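Local coordinates for flagella basal body P-ring formation protein FlgA (Salmonella typhimurium, PDB 3TEE) that acts as a periplasmic chaperone in flagellar P-ring assembly, where it may associate with the rod or modulate the assembly process, at residues 48-53 against 70-75. Residues are numbered along the deposited sequence; the frame is centred on the assembly and turned at random.
Sequences KLWGNV and VQATGN
The carbonyl oxygen of V70 takes the backbone N-H of G51 (N to O 2.8 Å) in its own carbonyl plane, on a lone pair, and the methylene CB of W50 rests against the same oxygen at 3.6 Å. The return bond, from V70 N to G51 O, is equally short at 2.8 Å but enters differently, its donor standing 36° above the carbonyl plane. Together the two bonds close the ring of an antiparallel hydrogen-bonded pair, G51 with V70, and illustrate how the end of a loop can lengthen a strand pairing by one more bridge. Here the loop follows strand 40-42, and the chain turns a corner at N52 before running on as strand 53-59, which pairs with the long strand 62-79 in the same antiparallel sheet; V53 with V68 is the next backbone-bonded pair.

Apolar groups flank the bridge. With CG between the backbone N and the carbonyl carbon (chi1 44°), W50 presents CB and the CE3 corner of its ring to A72: CB lies 4.0 Å from A72 CB, while CE3 is almost as near to that methyl. The far part of the indole extends beyond the strand, with L49 CB above one face, offset toward the rim, and L101, D102 and L110 among its other neighbours; a glycerol, probably from the crystallisation liquor, also lies beside it. The two branches of V70 divide the work. CG1, anti to the backbone N (chi1 179°), reaches W50 CB at 4.2 Å, whereas CG2 meets V53 CG2 at 4.0 Å, the two valines crossing at a slant. F11 of helix 2-14 packs on both V53 and V70, joining this buried part of the sheet to the N-terminal helix.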
# COMPACT_ATOMS: atom_id res chain seq x y z
N LYS A 48 -5.40 9.14 11.10
CA LYS A 48 -4.15 9.70 11.63
C LYS A 48 -3.81 9.05 12.97
O LYS A 48 -4.61 9.08 13.89
CB LYS A 48 -4.25 11.23 11.75
CG LYS A 48 -2.89 11.91 11.72
CD LYS A 48 -3.02 13.42 11.77
CE LYS A 48 -1.67 14.08 11.77
NZ LYS A 48 -1.79 15.56 11.80
N LEU A 49 -2.62 8.43 13.05
CA LEU A 49 -2.15 7.67 14.22
C LEU A 49 -1.25 8.45 15.21
O LEU A 49 -1.16 8.07 16.37
CB LEU A 49 -1.40 6.43 13.72
CG LEU A 49 -2.26 5.26 13.20
CD1 LEU A 49 -2.05 5.05 11.72
CD2 LEU A 49 -1.91 3.96 13.92
N TRP A 50 -0.53 9.48 14.73
CA TRP A 50 0.44 10.23 15.52
C TRP A 50 0.53 11.66 14.98
O TRP A 50 -0.17 12.00 14.04
CB TRP A 50 1.82 9.53 15.43
CG TRP A 50 2.18 9.09 14.04
CD1 TRP A 50 2.34 9.90 12.94
CD2 TRP A 50 2.29 7.75 13.57
NE1 TRP A 50 2.63 9.13 11.84
CE2 TRP A 50 2.58 7.81 12.18
CE3 TRP A 50 2.19 6.48 14.19
CZ2 TRP A 50 2.78 6.66 11.41
CZ3 TRP A 50 2.35 5.34 13.41
CH2 TRP A 50 2.65 5.44 12.03
N GLY A 51 1.42 12.47 15.55
CA GLY A 51 1.54 13.87 15.20
C GLY A 51 0.43 14.62 15.91
O GLY A 51 0.03 14.22 17.02
N ASN A 52 -0.09 15.68 15.28
CA ASN A 52 -1.18 16.47 15.86
C ASN A 52 -2.50 15.80 15.60
O ASN A 52 -2.96 15.70 14.46
CB ASN A 52 -1.15 17.92 15.36
CG ASN A 52 0.10 18.65 15.76
OD1 ASN A 52 0.60 18.54 16.88
ND2 ASN A 52 0.69 19.35 14.81
N VAL A 53 -3.09 15.23 16.65
CA VAL A 53 -4.34 14.50 16.47
C VAL A 53 -5.43 15.00 17.41
O VAL A 53 -5.14 15.58 18.45
CB VAL A 53 -4.16 12.96 16.55
CG1 VAL A 53 -3.19 12.43 15.47
CG2 VAL A 53 -3.73 12.51 17.93
N VAL A 70 1.40 13.62 19.34
CA VAL A 70 1.92 12.28 19.62
C VAL A 70 3.24 12.09 18.87
O VAL A 70 3.26 12.01 17.65
CB VAL A 70 0.89 11.18 19.27
CG1 VAL A 70 1.44 9.78 19.56
CG2 VAL A 70 -0.44 11.41 19.99
N GLN A 71 4.33 12.00 19.62
CA GLN A 71 5.64 11.70 19.03
C GLN A 71 5.78 10.19 19.03
O GLN A 71 5.64 9.56 20.08
CB GLN A 71 6.77 12.33 19.86
CG GLN A 71 6.70 13.85 19.97
CD GLN A 71 7.88 14.44 20.70
OE1 GLN A 71 8.63 13.76 21.41
NE2 GLN A 71 8.12 15.73 20.50
N ALA A 72 5.97 9.57 17.85
CA ALA A 72 6.10 8.11 17.78
C ALA A 72 7.37 7.78 17.04
O ALA A 72 7.57 8.29 15.93
CB ALA A 72 4.88 7.48 17.09
N THR A 73 8.28 7.04 17.69
CA THR A 73 9.57 6.63 17.09
C THR A 73 9.49 5.14 16.77
O THR A 73 8.98 4.37 17.58
CB THR A 73 10.78 7.00 17.99
OG1 THR A 73 10.77 8.41 18.22
CG2 THR A 73 12.14 6.65 17.35
N GLY A 74 9.93 4.78 15.57
CA GLY A 74 9.89 3.41 15.11
C GLY A 74 10.55 3.28 13.75
O GLY A 74 11.16 4.23 13.24
N ASN A 75 10.44 2.08 13.17
CA ASN A 75 11.07 1.77 11.90
C ASN A 75 10.24 2.19 10.68
O ASN A 75 9.00 2.21 10.71
CB ASN A 75 11.48 0.27 11.83
CG ASN A 75 12.68 -0.08 12.71
OD1 ASN A 75 13.57 0.73 12.97
ND2 ASN A 75 12.76 -1.32 13.16